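Local structure of NADP-dependent alcohol dehydrogenase (Entamoeba histolytica, 2OUI) at residues A[324-330]-A[349-353]; A[71-75]-A[129-135]; A[136-140]-A[306-310]; A[6-12]-A[42-46]; A[63-67]-A[355-359]. The protein probably catalyses the NADP(H)-dependent interconversion of alcohols with aldehydes or ketones, as a tetrameric, zinc-containing medium-chain alcohol dehydrogenase. The protein carries 1 engineered substitution. All blocks are in the same frame, centred on the assembly; numbering follows the deposited sequence. Where two conformers were deposited one is given.

Contact 1: A[324-330]-A[349-353]; sequences FEGLEKV and VRIHY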
# COMPACT_ATOMS: atom_id res chain seq x y z
N PHE A 324 12.42 -33.74 -23.38
CA PHE A 324 11.79 -34.65 -24.35
C PHE A 324 11.66 -33.94 -25.70
O PHE A 324 11.68 -32.71 -25.77
CB PHE A 324 10.35 -35.00 -23.89
CG PHE A 324 10.28 -35.82 -22.62
CD1 PHE A 324 10.08 -35.20 -21.40
CD2 PHE A 324 10.37 -37.21 -22.67
CE1 PHE A 324 10.02 -35.95 -20.20
CE2 PHE A 324 10.30 -37.98 -21.50
CZ PHE A 324 10.13 -37.35 -20.27
N GLU A 325 11.48 -34.70 -26.77
CA GLU A 325 11.18 -34.10 -28.07
C GLU A 325 9.90 -34.72 -28.58
O GLU A 325 9.76 -35.95 -28.56
CB GLU A 325 12.28 -34.40 -29.08
CG GLU A 325 13.67 -33.93 -28.69
CD GLU A 325 13.88 -32.45 -28.96
OE1 GLU A 325 13.37 -31.95 -30.00
OE2 GLU A 325 14.57 -31.78 -28.15
N GLY A 326 9.00 -33.89 -29.08
CA GLY A 326 7.80 -34.38 -29.75
C GLY A 326 6.57 -34.21 -28.90
O GLY A 326 6.59 -34.47 -27.68
N LEU A 327 5.48 -33.79 -29.54
CA LEU A 327 4.23 -33.51 -28.84
C LEU A 327 3.73 -34.70 -28.01
O LEU A 327 3.23 -34.51 -26.91
CB LEU A 327 3.15 -33.05 -29.82
CG LEU A 327 1.79 -32.66 -29.20
CD1 LEU A 327 1.90 -31.53 -28.18
CD2 LEU A 327 0.77 -32.27 -30.30
N GLU A 328 3.91 -35.92 -28.52
CA GLU A 328 3.44 -37.12 -27.83
C GLU A 328 4.08 -37.23 -26.46
O GLU A 328 3.47 -37.77 -25.53
CB GLU A 328 3.75 -38.40 -28.62
CG GLU A 328 4.04 -38.18 -30.09
CD GLU A 328 5.48 -37.79 -30.34
OE1 GLU A 328 5.71 -36.76 -31.02
OE2 GLU A 328 6.38 -38.51 -29.83
N LYS A 329 5.29 -36.70 -26.30
CA LYS A 329 6.00 -36.84 -25.02
C LYS A 329 5.44 -36.02 -23.86
O LYS A 329 5.87 -36.23 -22.72
CB LYS A 329 7.50 -36.57 -25.16
CG LYS A 329 8.22 -37.46 -26.15
CD LYS A 329 8.12 -38.92 -25.82
CE LYS A 329 8.72 -39.75 -26.94
NZ LYS A 329 8.62 -41.20 -26.65
N VAL A 330 4.46 -35.13 -24.10
CA VAL A 330 3.81 -34.43 -22.98
C VAL A 330 3.12 -35.42 -22.04
O VAL A 330 3.02 -35.16 -20.84
CB VAL A 330 2.84 -33.27 -23.38
CG1 VAL A 330 3.57 -32.19 -24.14
CG2 VAL A 330 1.63 -33.76 -24.15
N VAL A 349 9.20 -30.22 -22.92
CA VAL A 349 9.07 -30.92 -24.18
C VAL A 349 9.26 -29.89 -25.28
O VAL A 349 8.62 -28.86 -25.27
CB VAL A 349 7.65 -31.52 -24.31
CG1 VAL A 349 7.47 -32.20 -25.67
CG2 VAL A 349 7.39 -32.51 -23.17
N ARG A 350 10.12 -30.20 -26.25
CA ARG A 350 10.36 -29.33 -27.39
C ARG A 350 9.66 -29.94 -28.60
O ARG A 350 9.71 -31.15 -28.82
CB ARG A 350 11.87 -29.17 -27.62
CG ARG A 350 12.29 -28.07 -28.60
CD ARG A 350 12.06 -26.60 -28.09
NE ARG A 350 12.73 -25.64 -28.98
CZ ARG A 350 12.30 -25.28 -30.19
NH1 ARG A 350 11.16 -25.75 -30.69
NH2 ARG A 350 13.02 -24.43 -30.91
N ILE A 351 8.97 -29.08 -29.36
CA ILE A 351 8.26 -29.50 -30.57
C ILE A 351 8.77 -28.68 -31.76
O ILE A 351 8.88 -27.45 -31.68
CB ILE A 351 6.72 -29.29 -30.45
CG1 ILE A 351 6.11 -30.02 -29.24
CG2 ILE A 351 6.01 -29.76 -31.72
CD1 ILE A 351 6.08 -29.20 -27.99
N HIS A 352 9.10 -29.36 -32.84
CA HIS A 352 9.63 -28.72 -34.05
C HIS A 352 8.70 -28.82 -35.25
O HIS A 352 7.88 -29.75 -35.35
CB HIS A 352 10.99 -29.32 -34.43
CG HIS A 352 12.09 -28.96 -33.47
ND1 HIS A 352 12.69 -29.89 -32.65
CD2 HIS A 352 12.67 -27.77 -33.18
CE1 HIS A 352 13.61 -29.30 -31.92
NE2 HIS A 352 13.62 -28.01 -32.21
N TYR A 353 8.83 -27.86 -36.17
CA TYR A 353 8.06 -27.84 -37.40
C TYR A 353 8.99 -27.51 -38.56
O TYR A 353 9.97 -26.78 -38.38
CB TYR A 353 6.97 -26.77 -37.30
CG TYR A 353 6.08 -26.93 -36.08
CD1 TYR A 353 6.38 -26.28 -34.89
CD2 TYR A 353 4.94 -27.74 -36.12
CE1 TYR A 353 5.58 -26.43 -33.78
CE2 TYR A 353 4.10 -27.88 -35.00
CZ TYR A 353 4.44 -27.23 -33.84
OH TYR A 353 3.64 -27.39 -32.74
O HOH W 1 11.41 -32.85 -32.09

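Contact 2: A[71-75]-A[129-135]; sequences LVKRL and ADANLAL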
# COMPACT_ATOMS: atom_id res chain seq x y z
N LEU A 71 -8.79 -7.95 -35.50
CA LEU A 71 -8.49 -6.74 -34.73
C LEU A 71 -7.19 -6.85 -33.93
O LEU A 71 -6.93 -6.02 -33.04
CB LEU A 71 -9.65 -6.40 -33.79
CG LEU A 71 -10.95 -5.94 -34.44
CD1 LEU A 71 -11.93 -5.63 -33.33
CD2 LEU A 71 -10.72 -4.73 -35.36
N VAL A 72 -6.39 -7.87 -34.24
CA VAL A 72 -5.11 -8.08 -33.58
C VAL A 72 -4.11 -7.13 -34.23
O VAL A 72 -3.97 -7.13 -35.45
CB VAL A 72 -4.66 -9.56 -33.67
CG1 VAL A 72 -3.22 -9.71 -33.22
CG2 VAL A 72 -5.57 -10.47 -32.78
N LYS A 73 -3.43 -6.31 -33.41
CA LYS A 73 -2.56 -5.25 -33.92
C LYS A 73 -1.07 -5.45 -33.63
O LYS A 73 -0.23 -4.85 -34.31
CB LYS A 73 -2.97 -3.88 -33.34
CG LYS A 73 -4.34 -3.40 -33.76
CD LYS A 73 -4.83 -2.32 -32.80
CE LYS A 73 -6.17 -1.76 -33.26
NZ LYS A 73 -6.64 -0.67 -32.35
N ARG A 74 -0.74 -6.26 -32.62
CA ARG A 74 0.63 -6.31 -32.11
C ARG A 74 1.35 -7.58 -32.57
O ARG A 74 2.57 -7.72 -32.40
CB ARG A 74 0.64 -6.24 -30.57
CG ARG A 74 -0.03 -5.01 -29.96
CD ARG A 74 0.18 -4.99 -28.43
NE ARG A 74 1.58 -4.79 -28.09
CZ ARG A 74 2.17 -3.60 -27.95
NH1 ARG A 74 1.47 -2.49 -28.11
NH2 ARG A 74 3.46 -3.53 -27.64
N LEU A 75 0.58 -8.51 -33.13
CA LEU A 75 1.09 -9.85 -33.42
C LEU A 75 0.82 -10.23 -34.84
O LEU A 75 -0.15 -9.78 -35.45
CB LEU A 75 0.37 -10.87 -32.53
CG LEU A 75 0.55 -10.65 -31.04
CD1 LEU A 75 -0.51 -11.46 -30.30
CD2 LEU A 75 1.98 -11.03 -30.60
N ALA A 129 -5.46 -11.68 -27.50
CA ALA A 129 -4.07 -12.03 -27.78
C ALA A 129 -3.05 -10.86 -27.67
O ALA A 129 -1.93 -11.07 -27.23
CB ALA A 129 -3.96 -12.70 -29.16
N ASP A 130 -3.43 -9.66 -28.10
CA ASP A 130 -2.52 -8.52 -27.97
C ASP A 130 -2.18 -8.28 -26.52
O ASP A 130 -1.06 -7.92 -26.18
CB ASP A 130 -3.16 -7.23 -28.53
CG ASP A 130 -2.99 -7.11 -30.04
OD1 ASP A 130 -2.18 -7.86 -30.62
OD2 ASP A 130 -3.67 -6.24 -30.65
N ALA A 131 -3.17 -8.48 -25.64
CA ALA A 131 -2.99 -8.19 -24.23
C ALA A 131 -2.28 -9.36 -23.52
O ALA A 131 -1.56 -9.15 -22.56
CB ALA A 131 -4.34 -7.95 -23.58
N ASN A 132 -2.48 -10.57 -24.02
CA ASN A 132 -2.06 -11.77 -23.32
C ASN A 132 -0.82 -12.52 -23.82
O ASN A 132 -0.41 -13.46 -23.18
CB ASN A 132 -3.25 -12.74 -23.20
CG ASN A 132 -4.25 -12.27 -22.19
OD1 ASN A 132 -3.86 -11.71 -21.17
ND2 ASN A 132 -5.54 -12.44 -22.48
N LEU A 133 -0.24 -12.11 -24.95
CA LEU A 133 0.96 -12.78 -25.47
C LEU A 133 2.18 -11.83 -25.55
O LEU A 133 2.07 -10.73 -26.10
CB LEU A 133 0.68 -13.36 -26.86
CG LEU A 133 -0.34 -14.52 -26.85
CD1 LEU A 133 -0.66 -14.95 -28.27
CD2 LEU A 133 0.14 -15.70 -26.01
N ALA A 134 3.30 -12.26 -24.97
CA ALA A 134 4.55 -11.49 -25.02
C ALA A 134 5.38 -12.08 -26.14
O ALA A 134 5.44 -13.30 -26.28
CB ALA A 134 5.31 -11.61 -23.69
N LEU A 135 6.02 -11.24 -26.93
CA LEU A 135 7.00 -11.77 -27.89
C LEU A 135 8.19 -12.43 -27.17
O LEU A 135 8.66 -11.92 -26.16
CB LEU A 135 7.49 -10.66 -28.84
CG LEU A 135 6.45 -10.07 -29.83
CD1 LEU A 135 7.09 -8.95 -30.64
CD2 LEU A 135 5.82 -11.14 -30.74
O HOH W 2 -6.48 -6.53 -30.28

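Contact 3: A[136-140]-A[306-310]; sequences LPRDI and ASLIS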
# COMPACT_ATOMS: atom_id res chain seq x y z
N LEU A 136 8.66 -13.58 -27.69
CA LEU A 136 9.83 -14.27 -27.14
C LEU A 136 11.10 -13.48 -27.47
O LEU A 136 11.43 -13.32 -28.64
CB LEU A 136 9.94 -15.68 -27.72
CG LEU A 136 11.14 -16.56 -27.30
CD1 LEU A 136 11.15 -16.88 -25.80
CD2 LEU A 136 11.21 -17.84 -28.15
N PRO A 137 11.81 -12.97 -26.44
CA PRO A 137 13.06 -12.25 -26.73
C PRO A 137 14.09 -13.17 -27.41
O PRO A 137 14.19 -14.35 -27.06
CB PRO A 137 13.55 -11.83 -25.35
CG PRO A 137 12.26 -11.78 -24.52
CD PRO A 137 11.51 -12.98 -25.00
N ARG A 138 14.83 -12.62 -28.37
CA ARG A 138 15.78 -13.42 -29.15
C ARG A 138 16.89 -14.08 -28.29
O ARG A 138 17.45 -15.10 -28.69
CB ARG A 138 16.37 -12.59 -30.30
CG ARG A 138 15.34 -12.25 -31.41
CD ARG A 138 15.97 -11.56 -32.64
NE ARG A 138 14.98 -10.77 -33.40
CZ ARG A 138 14.43 -11.13 -34.56
NH1 ARG A 138 14.76 -12.27 -35.15
NH2 ARG A 138 13.53 -10.33 -35.14
N ASP A 139 17.15 -13.53 -27.10
CA ASP A 139 18.22 -14.03 -26.23
C ASP A 139 17.73 -15.01 -25.14
O ASP A 139 18.47 -15.31 -24.17
CB ASP A 139 19.02 -12.86 -25.63
CG ASP A 139 18.20 -12.03 -24.62
OD1 ASP A 139 16.95 -12.11 -24.58
OD2 ASP A 139 18.82 -11.28 -23.85
N ILE A 140 16.50 -15.51 -25.27
CA ILE A 140 15.98 -16.50 -24.32
C ILE A 140 15.62 -17.80 -25.04
O ILE A 140 14.87 -17.78 -26.02
CB ILE A 140 14.76 -15.99 -23.50
CG1 ILE A 140 15.09 -14.66 -22.81
CG2 ILE A 140 14.35 -17.04 -22.46
CD1 ILE A 140 13.99 -14.13 -21.88
N ALA A 306 10.60 -11.80 -18.04
CA ALA A 306 11.55 -12.14 -19.09
C ALA A 306 12.76 -11.21 -19.08
O ALA A 306 13.88 -11.61 -19.46
CB ALA A 306 10.90 -12.12 -20.48
N SER A 307 12.56 -9.95 -18.68
CA SER A 307 13.68 -9.01 -18.67
C SER A 307 14.72 -9.43 -17.62
O SER A 307 15.89 -9.13 -17.77
CB SER A 307 13.22 -7.58 -18.45
OG SER A 307 12.88 -7.39 -17.09
N LEU A 308 14.29 -10.15 -16.57
CA LEU A 308 15.26 -10.66 -15.59
C LEU A 308 16.16 -11.73 -16.19
O LEU A 308 17.32 -11.85 -15.81
CB LEU A 308 14.56 -11.24 -14.36
CG LEU A 308 13.84 -10.18 -13.51
CD1 LEU A 308 13.13 -10.78 -12.31
CD2 LEU A 308 14.86 -9.15 -13.05
N ILE A 309 15.61 -12.52 -17.12
CA ILE A 309 16.41 -13.53 -17.81
C ILE A 309 17.36 -12.85 -18.80
O ILE A 309 18.56 -13.12 -18.80
CB ILE A 309 15.54 -14.59 -18.53
CG1 ILE A 309 14.63 -15.33 -17.53
CG2 ILE A 309 16.43 -15.61 -19.25
CD1 ILE A 309 13.74 -16.40 -18.20
N SER A 310 16.84 -11.91 -19.58
CA SER A 310 17.61 -11.22 -20.63
C SER A 310 18.77 -10.41 -20.09
O SER A 310 19.79 -10.28 -20.75
CB SER A 310 16.71 -10.31 -21.45
OG SER A 310 15.78 -11.08 -22.19

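Contact 4: A[6-12]-A[42-46]; sequences MLGIGRI and HTVWA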
# COMPACT_ATOMS: atom_id res chain seq x y z
N MET A 6 -8.00 -34.57 -20.00
CA MET A 6 -8.63 -35.21 -18.84
C MET A 6 -9.97 -35.73 -19.33
O MET A 6 -10.85 -34.94 -19.69
CB MET A 6 -8.88 -34.18 -17.74
CG MET A 6 -9.66 -34.73 -16.55
SD MET A 6 -9.70 -33.47 -15.27
CE MET A 6 -10.71 -34.33 -14.06
N LEU A 7 -10.10 -37.05 -19.37
CA LEU A 7 -11.32 -37.67 -19.86
C LEU A 7 -12.33 -37.83 -18.73
O LEU A 7 -13.54 -37.95 -18.97
CB LEU A 7 -10.99 -39.01 -20.48
CG LEU A 7 -9.88 -39.03 -21.53
CD1 LEU A 7 -9.62 -40.45 -22.00
CD2 LEU A 7 -10.23 -38.13 -22.69
N GLY A 8 -11.83 -37.86 -17.51
CA GLY A 8 -12.66 -37.97 -16.32
C GLY A 8 -11.71 -37.93 -15.15
O GLY A 8 -10.49 -37.99 -15.35
N ILE A 9 -12.23 -37.81 -13.93
CA ILE A 9 -11.37 -37.91 -12.75
C ILE A 9 -10.59 -39.22 -12.84
O ILE A 9 -11.16 -40.28 -13.05
CB ILE A 9 -12.17 -37.76 -11.42
CG1 ILE A 9 -12.63 -36.31 -11.28
CG2 ILE A 9 -11.32 -38.20 -10.21
CD1 ILE A 9 -13.52 -36.03 -10.07
N GLY A 10 -9.26 -39.10 -12.75
CA GLY A 10 -8.37 -40.26 -12.80
C GLY A 10 -8.03 -40.86 -14.16
O GLY A 10 -7.42 -41.93 -14.22
N ARG A 11 -8.41 -40.20 -15.26
CA ARG A 11 -8.23 -40.76 -16.61
C ARG A 11 -7.72 -39.71 -17.60
O ARG A 11 -8.31 -38.63 -17.73
CB ARG A 11 -9.54 -41.34 -17.17
CG ARG A 11 -9.84 -42.78 -16.82
CD ARG A 11 -11.07 -43.33 -17.58
NE ARG A 11 -12.17 -42.37 -17.65
CZ ARG A 11 -12.69 -41.89 -18.78
NH1 ARG A 11 -12.24 -42.29 -19.97
NH2 ARG A 11 -13.70 -41.02 -18.72
N ILE A 12 -6.64 -40.01 -18.31
CA ILE A 12 -6.14 -39.12 -19.36
C ILE A 12 -5.91 -39.90 -20.63
O ILE A 12 -5.67 -41.11 -20.59
CB ILE A 12 -4.83 -38.35 -18.97
CG1 ILE A 12 -3.60 -39.28 -18.93
CG2 ILE A 12 -5.01 -37.56 -17.68
CD1 ILE A 12 -2.30 -38.49 -18.55
N HIS A 42 -3.33 -32.63 -9.53
CA HIS A 42 -4.43 -32.40 -8.55
C HIS A 42 -5.77 -32.43 -9.29
O HIS A 42 -6.72 -33.09 -8.87
CB HIS A 42 -4.33 -31.05 -7.82
CG HIS A 42 -3.04 -30.80 -7.10
ND1 HIS A 42 -2.24 -31.82 -6.61
CD2 HIS A 42 -2.43 -29.64 -6.74
CE1 HIS A 42 -1.18 -31.29 -6.01
NE2 HIS A 42 -1.27 -29.98 -6.08
N THR A 43 -5.84 -31.71 -10.41
CA THR A 43 -7.07 -31.63 -11.20
C THR A 43 -7.54 -33.00 -11.67
O THR A 43 -8.72 -33.35 -11.49
CB THR A 43 -6.88 -30.64 -12.37
OG1 THR A 43 -6.57 -29.35 -11.82
CG2 THR A 43 -8.13 -30.56 -13.26
N VAL A 44 -6.63 -33.80 -12.24
CA VAL A 44 -7.00 -35.11 -12.79
C VAL A 44 -7.20 -36.18 -11.71
O VAL A 44 -8.25 -36.83 -11.64
CB VAL A 44 -5.98 -35.63 -13.86
CG1 VAL A 44 -6.31 -37.06 -14.31
CG2 VAL A 44 -5.90 -34.69 -15.05
N TRP A 45 -6.19 -36.39 -10.85
CA TRP A 45 -6.26 -37.57 -9.98
C TRP A 45 -6.91 -37.28 -8.62
O TRP A 45 -7.41 -38.20 -7.98
CB TRP A 45 -4.90 -38.28 -9.87
CG TRP A 45 -4.50 -39.03 -11.15
CD1 TRP A 45 -4.88 -40.29 -11.52
CD2 TRP A 45 -3.65 -38.54 -12.19
NE1 TRP A 45 -4.31 -40.62 -12.73
CE2 TRP A 45 -3.56 -39.56 -13.17
CE3 TRP A 45 -2.94 -37.34 -12.39
CZ2 TRP A 45 -2.80 -39.41 -14.33
CZ3 TRP A 45 -2.19 -37.19 -13.54
CH2 TRP A 45 -2.13 -38.22 -14.50
N ALA A 46 -6.92 -36.02 -8.19
CA ALA A 46 -7.55 -35.63 -6.93
C ALA A 46 -8.96 -35.04 -7.15
O ALA A 46 -9.74 -34.95 -6.20
CB ALA A 46 -6.66 -34.61 -6.14
O HOH W 3 -4.34 -42.68 -14.57

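Contact 5: A[63-67]-A[355-359]; sequences GQIVK and DEDTL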
# COMPACT_ATOMS: atom_id res chain seq x y z
N GLY A 63 5.12 -20.58 -27.83
CA GLY A 63 4.44 -21.04 -29.03
C GLY A 63 4.67 -20.12 -30.20
O GLY A 63 5.40 -19.14 -30.10
N GLN A 64 4.06 -20.48 -31.32
CA GLN A 64 4.19 -19.70 -32.54
C GLN A 64 2.78 -19.39 -33.06
O GLN A 64 1.93 -20.29 -33.17
CB GLN A 64 5.00 -20.51 -33.57
CG GLN A 64 5.32 -19.72 -34.83
CD GLN A 64 6.29 -20.45 -35.73
OE1 GLN A 64 6.24 -21.68 -35.86
NE2 GLN A 64 7.16 -19.68 -36.41
N ILE A 65 2.52 -18.12 -33.38
CA ILE A 65 1.22 -17.72 -33.95
C ILE A 65 0.95 -18.36 -35.31
O ILE A 65 1.77 -18.24 -36.21
CB ILE A 65 1.12 -16.19 -34.12
CG1 ILE A 65 1.57 -15.47 -32.84
CG2 ILE A 65 -0.30 -15.76 -34.56
CD1 ILE A 65 0.68 -15.69 -31.66
N VAL A 66 -0.21 -19.02 -35.45
CA VAL A 66 -0.64 -19.60 -36.74
C VAL A 66 -1.84 -18.86 -37.33
O VAL A 66 -2.10 -18.98 -38.52
CB VAL A 66 -0.91 -21.14 -36.66
CG1 VAL A 66 0.35 -21.87 -36.28
CG2 VAL A 66 -2.04 -21.47 -35.66
N LYS A 67 -2.56 -18.09 -36.51
CA LYS A 67 -3.69 -17.30 -37.01
C LYS A 67 -3.97 -16.17 -36.07
O LYS A 67 -3.87 -16.36 -34.87
CB LYS A 67 -4.95 -18.16 -37.09
CG LYS A 67 -6.13 -17.50 -37.85
CD LYS A 67 -7.31 -18.44 -37.94
CE LYS A 67 -8.46 -17.84 -38.76
NZ LYS A 67 -8.00 -17.29 -40.08
N ASP A 355 8.53 -25.50 -41.00
CA ASP A 355 8.47 -24.08 -41.30
C ASP A 355 8.57 -23.23 -40.03
O ASP A 355 8.10 -22.09 -40.00
CB ASP A 355 7.19 -23.75 -42.08
CG ASP A 355 5.92 -24.23 -41.37
OD1 ASP A 355 5.98 -24.85 -40.29
OD2 ASP A 355 4.82 -23.95 -41.91
N GLU A 356 9.20 -23.78 -38.99
CA GLU A 356 9.36 -23.10 -37.70
C GLU A 356 10.04 -21.74 -37.87
O GLU A 356 9.71 -20.78 -37.17
CB GLU A 356 10.16 -23.97 -36.74
CG GLU A 356 10.26 -23.47 -35.32
CD GLU A 356 11.05 -24.41 -34.45
OE1 GLU A 356 11.27 -25.58 -34.85
OE2 GLU A 356 11.47 -23.98 -33.35
N ASP A 357 10.98 -21.67 -38.81
CA ASP A 357 11.75 -20.44 -39.02
C ASP A 357 11.26 -19.63 -40.24
O ASP A 357 11.73 -18.52 -40.47
CB ASP A 357 13.26 -20.71 -39.09
CG ASP A 357 13.84 -21.19 -37.74
OD1 ASP A 357 13.28 -20.89 -36.65
OD2 ASP A 357 14.89 -21.87 -37.78
N THR A 358 10.31 -20.19 -41.00
CA THR A 358 9.80 -19.51 -42.20
C THR A 358 8.31 -19.08 -42.14
O THR A 358 7.89 -18.22 -42.92
CB THR A 358 10.07 -20.34 -43.47
OG1 THR A 358 9.49 -21.65 -43.34
CG2 THR A 358 11.56 -20.48 -43.69
N LEU A 359 7.52 -19.64 -41.22
CA LEU A 359 6.08 -19.36 -41.20
C LEU A 359 5.82 -17.86 -41.19
O LEU A 359 6.46 -17.11 -40.46
CB LEU A 359 5.41 -20.00 -39.98
CG LEU A 359 3.89 -19.88 -39.86
CD1 LEU A 359 3.20 -20.68 -40.95
CD2 LEU A 359 3.49 -20.43 -38.52

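Contact 1: A[324-330]-A[349-353]
The carboxylate of E325 meets the imidazole of H352 at the ring edge, its plane turned only 14° from that of the ring. OE1 of E325 comes within 3.3 Å of CE1 of H352. A water donates a hydrogen bond to E325 OE1 and is also bonded to H352 ND1. The same imidazole lies over one face of the R350 guanidinium, with H352 NE2 above the centre of that group; R350 then reaches away to a salt bridge with E356 and a hydrogen bond to the carbonyl of L32. V349 CG2 lies obliquely to the F324 ring, and the two side chains come nearest at F324 CB to V349 CG2, 3.9 Å.

The backbones pair in parallel, F324 with V349 and E325 with R350. R350 N donates to F324 O at 3.0 Å, nearly straight at 171°, and G326 N donates to R350 O at 2.8 Å. V349 fills the fold where the chain turns from strand into helix. With CG1 anti to its backbone N (chi1 177°), that methyl presses on G326 O at 3.2 Å, while CG2 meets V330 CG1 at 4.0 Å. G326 O also accepts from K329 N, closing a type I turn, and I351 CG1 lies 3.8 Å from L327 N.

These pieces belong to a beta-alpha-beta unit made of strand 320-325, helix 329-339 and strand 346-350. Strand 346-350 pairs antiparallel to strand 27-34, whose L34 touches L327, V330 and I351. W14 of strand 11-16 also packs on L327 and V330, and helix 329-339 lies against F324 and V349.

Contact 2: A[71-75]-A[129-135]
A side-chain-to-backbone grip ties the loop between strands 61-68 and 80-83 to the short helix 129-132 of the GroES-like domain: the carboxylate of D130 takes the N-H groups of K73 and R74, consecutive residues of that loop. D130 sets its CG anti to the carbonyl carbon (chi1 -84°), which carries the carboxylate across to these donors. D130 OD2 receives K73 N at 2.8 Å on its syn lone pair, the side of the other oxygen. R74 N reaches D130 OD1 at 2.9 Å from above the carboxylate plane, 38° out of it. A water donates to both D130 OD2 and L71 O, giving OD2 a second partner.

Aliphatic carbon closes round the carboxylate. V72 CG1 lies 3.4 Å from D130 OD1, and R74 lays its CB and CG alongside the same group. L75 makes the apolar half: its CD1 meets A129 CB at 3.8 Å and L133 CD1 at 4.0 Å, and its CD2 meets L135 CD2 at 3.8 Å. V81 of strand 80-83 also packs on L75 and L133.

Two backbone N-H groups and a water all donate to D130, which would be expected to stabilise its negative charge and fix the rotation of the carboxylate.

Contact 3: A[136-140]-A[306-310]
This is a loop-on-helix contact that joins the chain just after strand 134-135 to the last turn of helix 298-310, with one polar link, D139 to S310, beside an apolar patch centred on I140. S310 OG donates to D139 OD1 at 2.9 Å, arriving on the syn side and 15° out of the carboxylate plane. D139 sets its CG between the backbone N and the carbonyl carbon (chi1 68°), which turns the carboxylate to the helix. Its other oxygen, OD2, rests 3.3 Å from S310 CB.

The loop is shaped by a type I turn from P137 to I140, closed by I140 N to P137 O, and the turn brings both P137 and I140 to face the helix. Helix 298-310 comes after strand 288-292, the last strand of the parallel Rossmann-type sheet, where the chain heads back toward the catalytic part; the loop is thus set against this returning helix.

I140 does most of the packing. Extended beyond CG1, it sends CD1 between A306 and I309, 3.9 Å from A306 CB and 3.7 Å from I309 CB. CD1 also lies 3.5 Å from A306 O and 3.6 Å from S310 OG. P137 lies alongside, its CB 3.9 Å from S310 OG. L148 of helix 148-161 touches A306 and I309, A145 touches I140, and L308, turned away from the loop, packs on G190 of a neighbouring subunit.

Contact 4: A[6-12]-A[42-46]
V44 is packed on by M6 and I12 on the close side of this contact, whereas one corner of W45 reaches the hairpin through water. I12 CG2 sits 3.6 Å from V44 CG1, the two side chains crossing at about a right angle. M6, extended with CG anti to its backbone N (chi1 174°), runs past V44 so that its SD lies 4.0 Å from V44 CG2 and its CE 3.4 Å from T43 O. The hydroxyl of T43 bonds to Y267 and S39. V44 CG1 also lies over one face of the W45 ring, and I12 CD1 approaches that ring obliquely, 4.1 Å from W45 CH2. M335 of helix 329-339 touches both I12 and W45.

The framework is a beta hairpin of strands 2-8 and 11-16, joined by a type II turn from G8 to R11, set against helix 38-46, which begins one residue after the zinc ligand C37. G10 holds the third position of the turn with phi 80°, and its N donates to V44 O at 2.7 Å, from above the carbonyl plane. G10 CA lies 3.7 Å from W45 CD1.

On the looser side, W45 NE1 donates to a water at 2.8 Å in the plane of the indole, and that water donates to G10 O at 3.2 Å.

Contact 5: A[63-67]-A[355-359]
The polar link runs from Q64 to the backbone of E356: Q64 NE2 donates to E356 O at 2.9 Å, moderately bent at 141°, with the oxygen tilted 24° out of the amide plane. The glutamine is stretched out, CG anti to the backbone N (chi1 -174°), an extension that carries the amide from the strand across to the tail. Both ends of that amide have further partners, since NE2 also donates to G78 O and OE1 accepts from R30, which fixes the flip of the group.

Within the tail, D355 O accepts from both T358 N and L359 N, the latter at 2.8 Å, and this turn brings L359 back toward the strand.

Packing falls to the CD2 methyl of L359. It is apolar only against V66 CG1, at 4.1 Å; the same methyl rests 3.6 Å from I65 O and 4.0 Å from Q64 CD, bridging three successive strand residues.

Charge ties the tail to the same sheet: D355 pairs with R30 and D357 with K80.

Strand 61-68 carries a classic beta bulge here, V66 and K67 both facing L28 of strand 27-34. The contact thus packs the C-terminal tail against a bulged strand of the mixed sheet of the GroES-like catalytic domain.

How the contacts relate
From the N terminus, contact 4 closes first, holding the opening hairpin to helix 38-46. Contact 5 then opens at 63-67 and closes only at 355-359, so that contacts 2, 3 and 1 lie nested within its loop, one after another and without crossing. Contact 2 joins two parts of the GroES-like region; its second segment runs straight into contact 3, whose long loop contains the six-stranded parallel sheet before helix 298-310 returns. Contact 1 follows, bringing strands 320-325 and 346-350 into the mixed sheet. Contact 5 touches two of its nested neighbours: I65 packs on L133 of contact 2, and E356 makes a salt bridge with R350 of contact 1.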